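PDB 5UJU: NAD-dependent aldehyde dehydrogenase from Burkholderia multivorans, which probably catalyses the NAD-dependent oxidation of aldehydes to carboxylic acids, possibly including glutamate gamma-semialdehyde. Local coordinates for residues L343-S347 with G348-T352; G399-N403 with D404-A408; Q378-A381 with G382-K386; I514-T517 with G518-V522. All coordinates share one frame; numbering follows the deposited sequence.

Contact 1. Residues L343-S347 with G348-T352. With NA (sodium ion), chain C.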
loop_
_atom_site.group_PDB
_atom_site.type_symbol
_atom_site.label_atom_id
_atom_site.label_comp_id
_atom_site.label_asym_id
_atom_site.label_seq_id
_atom_site.Cartn_x
_atom_site.Cartn_y
_atom_site.Cartn_z
ATOM N N LEU A 343 28.410 -8.245 17.164
ATOM C CA LEU A 343 28.549 -9.622 16.714
ATOM C C LEU A 343 28.125 -10.620 17.787
ATOM O O LEU A 343 27.659 -11.714 17.453
ATOM C CB LEU A 343 29.997 -9.891 16.292
ATOM C CG LEU A 343 30.508 -9.179 15.045
ATOM C CD1 LEU A 343 32.033 -9.362 14.925
ATOM C CD2 LEU A 343 29.790 -9.689 13.800
ATOM N N ALA A 344 28.285 -10.267 19.060
ATOM C CA ALA A 344 28.075 -11.184 20.175
ATOM C C ALA A 344 26.631 -11.231 20.674
ATOM O O ALA A 344 26.185 -12.279 21.162
ATOM C CB ALA A 344 28.998 -10.793 21.331
ATOM N N LEU A 345 25.900 -10.124 20.559
ATOM C CA LEU A 345 24.531 -10.001 21.044
ATOM C C LEU A 345 23.653 -11.128 20.515
ATOM O O LEU A 345 23.428 -11.238 19.307
ATOM C CB LEU A 345 23.971 -8.654 20.593
ATOM C CG LEU A 345 23.899 -7.485 21.563
ATOM C CD1 LEU A 345 23.238 -6.335 20.834
ATOM C CD2 LEU A 345 23.106 -7.856 22.803
ATOM N N TYR A 346 23.164 -11.971 21.417
ATOM C CA TYR A 346 22.279 -13.073 21.036
ATOM C C TYR A 346 22.930 -13.953 19.960
ATOM O O TYR A 346 22.253 -14.531 19.107
ATOM C CB TYR A 346 20.909 -12.520 20.595
ATOM C CG TYR A 346 19.808 -13.544 20.317
ATOM C CD1 TYR A 346 19.767 -14.773 20.971
ATOM C CD2 TYR A 346 18.817 -13.265 19.384
ATOM C CE1 TYR A 346 18.749 -15.702 20.693
ATOM C CE2 TYR A 346 17.822 -14.167 19.103
ATOM C CZ TYR A 346 17.789 -15.378 19.753
ATOM O OH TYR A 346 16.778 -16.249 19.442
ATOM N N SER A 347 24.266 -14.053 19.988
ATOM C CA SER A 347 25.009 -14.946 19.092
ATOM C C SER A 347 24.691 -14.669 17.626
ATOM O O SER A 347 24.570 -15.589 16.813
ATOM C CB SER A 347 24.766 -16.421 19.424
ATOM O OG SER A 347 25.170 -16.738 20.748
ATOM N N GLY A 348 24.590 -13.386 17.283
ATOM C CA GLY A 348 24.360 -12.976 15.906
ATOM C C GLY A 348 23.032 -13.396 15.326
ATOM O O GLY A 348 22.858 -13.344 14.103
ATOM N N GLN A 349 22.073 -13.791 16.172
ATOM C CA GLN A 349 20.767 -14.255 15.732
ATOM C C GLN A 349 19.740 -13.125 15.644
ATOM O O GLN A 349 18.529 -13.385 15.667
ATOM C CB GLN A 349 20.263 -15.374 16.657
ATOM C CG GLN A 349 21.155 -16.633 16.633
ATOM C CD GLN A 349 20.843 -17.633 17.744
ATOM O OE1 GLN A 349 20.445 -18.765 17.470
ATOM N NE2 GLN A 349 21.053 -17.227 19.004
ATOM N N MET A 350 20.194 -11.886 15.524
ATOM C CA MET A 350 19.309 -10.759 15.290
ATOM C C MET A 350 19.294 -10.456 13.802
ATOM O O MET A 350 20.324 -10.570 13.128
ATOM C CB MET A 350 19.762 -9.536 16.079
ATOM C CG MET A 350 19.947 -9.844 17.523
ATOM S SD MET A 350 20.497 -8.412 18.432
ATOM C CE MET A 350 18.992 -7.423 18.424
ATOM N N CYS A 351 18.116 -10.105 13.280
ATOM C CA CYS A 351 18.017 -9.794 11.861
ATOM C C CYS A 351 18.821 -8.545 11.490
ATOM O O CYS A 351 19.091 -8.324 10.304
ATOM C CB CYS A 351 16.550 -9.618 11.460
ATOM S SG CYS A 351 15.677 -8.378 12.412
ATOM N N THR A 352 19.218 -7.741 12.476
ATOM C CA THR A 352 19.963 -6.511 12.251
ATOM C C THR A 352 21.461 -6.662 12.500
ATOM O O THR A 352 22.191 -5.680 12.376
ATOM C CB THR A 352 19.422 -5.422 13.162
ATOM O OG1 THR A 352 19.397 -5.946 14.487
ATOM C CG2 THR A 352 17.999 -5.012 12.759
HETATM NA NA NA C . 24.630 -13.073 12.049
HETATM O O HOH W 1 22.511 -14.493 11.624
HETATM O O HOH W 2 25.753 -13.853 9.954
HETATM O O HOH W 3 23.932 -10.940 10.731
HETATM O O HOH W 4 27.100 -12.023 12.599
#
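Y346 and Q349 meet twice, at the backbone oxygen of Y346 and over its ring. Y346 O accepts hydrogen bonds from Q349 N at 3.0 Å and from Q349 NE2, also at 3.0 Å. The two donors approach from opposite faces of the carbonyl plane, each well above it. The side-chain bond is the straighter (166° at the hydrogen), and Y346 O lies close to the plane of the Q349 amide. Q349 CB sits 3.8 Å from the centroid of the Y346 ring, a CH-pi contact over the face, while the amide and ring planes are turned 46° apart. The ring reaches this place because its CG stands anti to the backbone N (chi1 -173°). M350 adds the flexible apolar part: its CG comes to the ring edge, 4.1 Å from Y346 CD2, and its SD lies 4.1 Å from L345 CB.

The segment leads from the end of helix 332-344 into the Gly-Gln-X-Cys sequence G348-C351, a signature of aldehyde dehydrogenases. Three successive residues, Y346 to G348, have positive phi, and G348 N closes the turn on L345 O at 3.2 Å. Glycine suits position 348, since a CB there would run into S347 O. G348 O binds the sodium ion at 2.7 Å, with four waters and G458 O completing the oxygen shell.

Farther out, Y346 OH bonds to T145 O and S347 OG to I398 O. Q349 spends its whole amide: OE1 accepts from Q402 N, and NE2 also donates to A400 O.

Contact 2. Residues G399-N403 with D404-A408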
loop_
_atom_site.group_PDB
_atom_site.type_symbol
_atom_site.label_atom_id
_atom_site.label_comp_id
_atom_site.label_asym_id
_atom_site.label_seq_id
_atom_site.Cartn_x
_atom_site.Cartn_y
_atom_site.Cartn_z
ATOM N N GLY A 399 23.467 -15.366 25.034
ATOM C CA GLY A 399 22.261 -16.179 25.036
ATOM C C GLY A 399 22.559 -17.575 24.525
ATOM O O GLY A 399 23.696 -18.063 24.583
ATOM N N ALA A 400 21.539 -18.212 23.963
ATOM C CA ALA A 400 21.650 -19.589 23.517
ATOM C C ALA A 400 21.345 -19.677 22.031
ATOM O O ALA A 400 20.651 -18.832 21.465
ATOM C CB ALA A 400 20.704 -20.515 24.308
ATOM N N ILE A 401 21.871 -20.722 21.407
ATOM C CA ILE A 401 21.667 -20.967 19.982
ATOM C C ILE A 401 20.289 -21.595 19.772
ATOM O O ILE A 401 19.932 -22.573 20.438
ATOM C CB ILE A 401 22.785 -21.872 19.441
ATOM C CG1 ILE A 401 24.160 -21.209 19.619
ATOM C CG2 ILE A 401 22.535 -22.231 18.014
ATOM C CD1 ILE A 401 24.355 -19.974 18.773
ATOM N N GLN A 402 19.518 -21.054 18.820
ATOM C CA GLN A 402 18.089 -21.373 18.781
ATOM C C GLN A 402 17.830 -22.831 18.392
ATOM O O GLN A 402 16.885 -23.451 18.894
ATOM C CB GLN A 402 17.362 -20.423 17.821
ATOM C CG GLN A 402 15.844 -20.283 18.087
ATOM C CD GLN A 402 15.005 -21.405 17.483
ATOM O OE1 GLN A 402 15.343 -21.961 16.439
ATOM N NE2 GLN A 402 13.900 -21.743 18.148
ATOM N N ASN A 403 18.639 -23.394 17.498
ATOM C CA ASN A 403 18.383 -24.738 16.993
ATOM C C ASN A 403 19.688 -25.348 16.506
ATOM O O ASN A 403 20.695 -24.654 16.324
ATOM C CB ASN A 403 17.331 -24.721 15.882
ATOM C CG ASN A 403 17.722 -23.822 14.745
ATOM O OD1 ASN A 403 18.566 -24.171 13.911
ATOM N ND2 ASN A 403 17.122 -22.635 14.711
ATOM N N ASP A 404 19.663 -26.667 16.301
ATOM C CA ASP A 404 20.874 -27.369 15.900
ATOM C C ASP A 404 21.294 -27.062 14.468
ATOM O O ASP A 404 22.435 -27.370 14.102
ATOM C CB ASP A 404 20.673 -28.876 16.054
ATOM C CG ASP A 404 20.382 -29.281 17.480
ATOM O OD1 ASP A 404 21.126 -28.838 18.385
ATOM O OD2 ASP A 404 19.411 -30.043 17.693
ATOM N N GLY A 405 20.434 -26.416 13.671
ATOM C CA GLY A 405 20.833 -26.048 12.323
ATOM C C GLY A 405 21.834 -24.908 12.304
ATOM O O GLY A 405 22.662 -24.816 11.389
ATOM N N VAL A 406 21.803 -24.048 13.327
ATOM C CA VAL A 406 22.797 -22.984 13.425
ATOM C C VAL A 406 24.166 -23.585 13.733
ATOM O O VAL A 406 25.190 -23.162 13.185
ATOM C CB VAL A 406 22.375 -21.952 14.488
ATOM C CG1 VAL A 406 23.488 -20.927 14.717
ATOM C CG2 VAL A 406 21.065 -21.281 14.104
ATOM N N THR A 407 24.199 -24.583 14.620
ATOM C CA THR A 407 25.441 -25.283 14.927
ATOM C C THR A 407 26.057 -25.898 13.674
ATOM O O THR A 407 27.280 -25.867 13.492
ATOM C CB THR A 407 25.177 -26.356 15.981
ATOM O OG1 THR A 407 24.786 -25.722 17.206
ATOM C CG2 THR A 407 26.430 -27.174 16.226
ATOM N N ALA A 408 25.225 -26.482 12.803
ATOM C CA ALA A 408 25.747 -27.070 11.571
ATOM C C ALA A 408 26.339 -26.008 10.653
ATOM O O ALA A 408 27.377 -26.233 10.017
ATOM C CB ALA A 408 24.644 -27.839 10.843
#
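N403 turns its amide across the start of helix 404-414, with OD1 facing the backbone of G405 and V406. CG lies between the backbone N and the carbonyl carbon (chi1 57°), which folds the short side chain back over the first helical turn. N403 holds the N-cap position, and its OD1 makes the capping bonds, 2.9 Å to G405 N and 3.3 Å to V406 N, both bent and weak. V406 N is shared, because it also donates to N403 O at 3.3 Å. Asparagine suits this place: one end of its amide accepts from the helix while the other remains a donor. That donor, N403 ND2, makes a nearly straight bond (176°) of 2.6 Å to Q402 OE1, and it lies in the plane of the Q402 carbonyl. Q402 NE2 is held in turn by T144 O.

On the apolar side, I401 and V406 meet at a slant, branch against branch. I401 CG2, the arm anti to its backbone N, touches V406 CB at 3.5 Å and V406 CG1 at 3.7 Å. V406 CG2 lies on the N403 side, 3.8 Å from N403 OD1, while F457 adds a further contact to V406. This hydrophobic pairing next to a capping residue ties the loop before the helix to its first turn.

D404 directs OD1 to R435 in a salt bridge, and R435 also bonds to I401 O. Near the positive end of the helix dipole the D404 carboxylate might add a little charge stabilisation, though its charge is already paired with R435.

Contact 3. Residues Q378-A381 with G382-K386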
loop_
_atom_site.group_PDB
_atom_site.type_symbol
_atom_site.label_atom_id
_atom_site.label_comp_id
_atom_site.label_asym_id
_atom_site.label_seq_id
_atom_site.Cartn_x
_atom_site.Cartn_y
_atom_site.Cartn_z
ATOM N N GLN A 378 42.451 -8.183 13.899
ATOM C CA GLN A 378 42.797 -8.698 15.218
ATOM C C GLN A 378 42.117 -7.902 16.314
ATOM O O GLN A 378 41.751 -8.461 17.352
ATOM C CB GLN A 378 44.319 -8.682 15.418
ATOM C CG GLN A 378 45.023 -9.802 14.693
ATOM C CD GLN A 378 44.471 -11.161 15.095
ATOM O OE1 GLN A 378 44.204 -11.416 16.277
ATOM N NE2 GLN A 378 44.292 -12.039 14.112
ATOM N N ALA A 379 41.961 -6.592 16.114
ATOM C CA ALA A 379 41.254 -5.791 17.104
ATOM C C ALA A 379 39.815 -6.279 17.268
ATOM O O ALA A 379 39.308 -6.384 18.389
ATOM C CB ALA A 379 41.301 -4.314 16.710
ATOM N N ILE A 380 39.154 -6.598 16.158
ATOM C CA ILE A 380 37.791 -7.108 16.223
ATOM C C ILE A 380 37.773 -8.504 16.836
ATOM O O ILE A 380 37.013 -8.773 17.776
ATOM C CB ILE A 380 37.150 -7.087 14.826
ATOM C CG1 ILE A 380 37.046 -5.636 14.335
ATOM C CG2 ILE A 380 35.791 -7.818 14.858
ATOM C CD1 ILE A 380 36.707 -5.500 12.877
ATOM N N ALA A 381 38.616 -9.408 16.320
ATOM C CA ALA A 381 38.609 -10.783 16.814
ATOM C C ALA A 381 38.921 -10.829 18.302
ATOM O O ALA A 381 38.260 -11.549 19.060
ATOM C CB ALA A 381 39.616 -11.638 16.036
ATOM N N GLY A 382 39.904 -10.045 18.741
ATOM C CA GLY A 382 40.284 -10.070 20.143
ATOM C C GLY A 382 39.217 -9.492 21.053
ATOM O O GLY A 382 39.007 -9.983 22.164
ATOM N N ALA A 383 38.551 -8.421 20.617
ATOM C CA ALA A 383 37.466 -7.880 21.422
ATOM C C ALA A 383 36.312 -8.874 21.515
ATOM O O ALA A 383 35.659 -8.975 22.560
ATOM C CB ALA A 383 36.992 -6.542 20.850
ATOM N N VAL A 384 36.057 -9.627 20.438
ATOM C CA VAL A 384 35.001 -10.635 20.480
ATOM C C VAL A 384 35.368 -11.745 21.455
ATOM O O VAL A 384 34.545 -12.169 22.274
ATOM C CB VAL A 384 34.713 -11.202 19.078
ATOM C CG1 VAL A 384 33.752 -12.392 19.194
ATOM C CG2 VAL A 384 34.097 -10.137 18.181
ATOM N N GLN A 385 36.616 -12.221 21.381
ATOM C CA GLN A 385 37.062 -13.284 22.270
ATOM C C GLN A 385 36.937 -12.865 23.728
ATOM O O GLN A 385 36.479 -13.651 24.567
ATOM C CB GLN A 385 38.518 -13.673 21.942
ATOM C CG GLN A 385 38.910 -15.068 22.417
ATOM C CD GLN A 385 39.115 -15.145 23.914
ATOM O OE1 GLN A 385 39.572 -14.189 24.530
ATOM N NE2 GLN A 385 38.729 -16.273 24.516
ATOM N N LYS A 386 37.336 -11.627 24.055
ATOM C CA LYS A 386 37.254 -11.176 25.443
ATOM C C LYS A 386 35.807 -11.145 25.931
ATOM O O LYS A 386 35.527 -11.487 27.087
ATOM C CB LYS A 386 37.892 -9.793 25.595
#
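A381 and Q385, one turn apart in helix 373-388, are joined by the backbone bond from Q385 N to A381 O, 2.9 Å long and close to straight (162°). A381, G382 and I380 have the most surface buried between the two segments, and each is held by such a rung. A381 is itself buried, and its single methyl points away from 382-386, as a small residue can in a packed position. G382 N donates to Q378 O at 2.8 Å. G382, exposed and without a side chain, leaves the neighbourhood of Q378 O uncrowded.

I380 carries the side-chain contact. I380 O receives V384 N at 3.0 Å, and V384 CG2 also comes to 3.2 Å from I380 O. V384 CG2 reaches there because it stands anti to the carbonyl carbon, beside the backbone N. The same methyl meets I380 CG2 at 4.4 Å, a loose apolar contact along one side of the helix.

That side is the one turned inward. Beta-branched I380 and V384 pack on L343 of helix 332-344, while A379 and A383 rest against A336 and A340; alanines on both helices suit such close packing. Q378 touches L420, and V384 and Q385 touch L421, of strand 418-421. The helix is amphipathic: regular backbone bonds satisfy the polar groups inside it, and the small and branched hydrocarbons pack it onto its neighbours.

Contact 4. Residues I514-T517 with G518-V522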
loop_
_atom_site.group_PDB
_atom_site.type_symbol
_atom_site.label_atom_id
_atom_site.label_comp_id
_atom_site.label_asym_id
_atom_site.label_seq_id
_atom_site.Cartn_x
_atom_site.Cartn_y
_atom_site.Cartn_z
ATOM N N ILE A 514 26.388 5.640 11.666
ATOM C CA ILE A 514 27.657 6.333 11.431
ATOM C C ILE A 514 28.460 6.374 12.726
ATOM O O ILE A 514 27.967 6.871 13.748
ATOM C CB ILE A 514 27.428 7.756 10.899
ATOM C CG1 ILE A 514 26.643 7.715 9.585
ATOM C CG2 ILE A 514 28.762 8.462 10.689
ATOM C CD1 ILE A 514 25.774 8.944 9.358
ATOM N N ASN A 515 29.690 5.859 12.676
ATOM C CA ASN A 515 30.677 5.979 13.762
ATOM C C ASN A 515 30.111 5.539 15.114
ATOM O O ASN A 515 30.207 6.249 16.117
ATOM C CB ASN A 515 31.228 7.408 13.845
ATOM C CG ASN A 515 32.090 7.758 12.653
ATOM O OD1 ASN A 515 32.759 6.890 12.100
ATOM N ND2 ASN A 515 32.048 9.021 12.225
ATOM N N LEU A 516 29.519 4.348 15.139
ATOM C CA LEU A 516 29.032 3.772 16.397
ATOM C C LEU A 516 30.209 3.282 17.239
ATOM O O LEU A 516 30.692 2.160 17.066
ATOM C CB LEU A 516 28.050 2.640 16.118
ATOM C CG LEU A 516 26.764 2.977 15.362
ATOM C CD1 LEU A 516 25.881 1.736 15.306
ATOM C CD2 LEU A 516 26.018 4.167 15.995
ATOM N N THR A 517 30.679 4.120 18.167
ATOM C CA THR A 517 31.791 3.770 19.046
ATOM C C THR A 517 31.403 3.771 20.520
ATOM O O THR A 517 32.283 3.651 21.381
ATOM C CB THR A 517 32.971 4.728 18.835
ATOM O OG1 THR A 517 32.564 6.059 19.171
ATOM C CG2 THR A 517 33.443 4.700 17.392
ATOM N N GLY A 518 30.118 3.912 20.834
ATOM C CA GLY A 518 29.669 3.932 22.215
ATOM C C GLY A 518 28.626 2.882 22.560
ATOM O O GLY A 518 28.792 1.696 22.254
ATOM N N GLY A 519 27.544 3.306 23.210
ATOM C CA GLY A 519 26.553 2.390 23.731
ATOM C C GLY A 519 25.381 2.073 22.837
ATOM O O GLY A 519 24.489 1.327 23.256
ATOM N N VAL A 520 25.341 2.598 21.617
ATOM C CA VAL A 520 24.298 2.265 20.652
ATOM C C VAL A 520 24.912 1.348 19.599
ATOM O O VAL A 520 25.988 1.641 19.063
ATOM C CB VAL A 520 23.684 3.526 20.015
ATOM C CG1 VAL A 520 22.747 3.151 18.875
ATOM C CG2 VAL A 520 22.938 4.348 21.063
ATOM N N PHE A 521 24.248 0.228 19.326
ATOM C CA PHE A 521 24.755 -0.769 18.397
ATOM C C PHE A 521 23.862 -0.855 17.170
ATOM O O PHE A 521 22.646 -0.630 17.248
ATOM C CB PHE A 521 24.861 -2.142 19.067
ATOM C CG PHE A 521 25.575 -2.098 20.379
ATOM C CD1 PHE A 521 26.957 -1.938 20.419
ATOM C CD2 PHE A 521 24.869 -2.176 21.575
ATOM C CE1 PHE A 521 27.627 -1.874 21.623
ATOM C CE2 PHE A 521 25.533 -2.112 22.788
ATOM C CZ PHE A 521 26.923 -1.964 22.813
ATOM N N VAL A 522 24.489 -1.167 16.027
ATOM C CA VAL A 522 23.739 -1.241 14.777
ATOM C C VAL A 522 22.575 -2.216 14.904
ATOM O O VAL A 522 21.548 -2.049 14.237
ATOM C CB VAL A 522 24.672 -1.610 13.602
ATOM C CG1 VAL A 522 25.138 -3.063 13.701
ATOM C CG2 VAL A 522 23.982 -1.322 12.265
#
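L516 reaches across the turn to V520, F521 and V522 with its two delta methyls. CG stands anti to the carbonyl carbon (chi1 -62°) and the chain runs on extended (chi2 -175°), carrying CD1 to 3.3 Å from V522 N and 3.8 Å from F521 C. L516 CD1 also packs on the V522 side chain, where CB makes the contact at 3.9 Å. Nearer its root, L516 CB lies 3.7 Å from V520 O, and the other methyl, CD2, is only loosely near V520 CG1, at 4.5 Å. A leucine fits well, its forked end long enough to cover the returning backbone.

F521 points away from 514-517, and its ring meets that of F341 in helix 332-344 with the planes about 40° apart. The bend at T517-G518 is exposed, and N338 ND2 of the same helix donates to both G518 O and V520 O, while L516 O bonds to Y491 OH. The segment follows strand 511-514, the outermost of its sheet within this chain; I514 pairs in parallel with a strand of the second subunit, whose M196 and H562 pack on L516 and V520.

What spans the turn is the hydrocarbon of L516, lying against valine side chains and backbone; several backbone carbonyls find partners elsewhere in the fold. The turn thus depends on hydrocarbon packing within and on polar ties to its surroundings.

Overall arrangement
The four contacts follow one another along the chain without nesting or crossing, each local: a helix exit, a helix interior, a helix start and a turn. Contact 1 comes first, where helix 332-344 gives way to the loop before strand 356-360. Contact 3 follows within helix 373-388, contact 2 at the start of helix 404-414, and contact 4 last, after strand 511-514. In space contact 1 is the common neighbour: it touches contact 2 through the Q349 amide and by S347 on I401, contact 3 through L343, V384 and I380, and contact 4 at T352 and V522. The other three do not touch one another. Together they join the end of helix 332-344 to helix 373-388, to the loop that leads into helix 404-414, and to the turn beside the dimer interface.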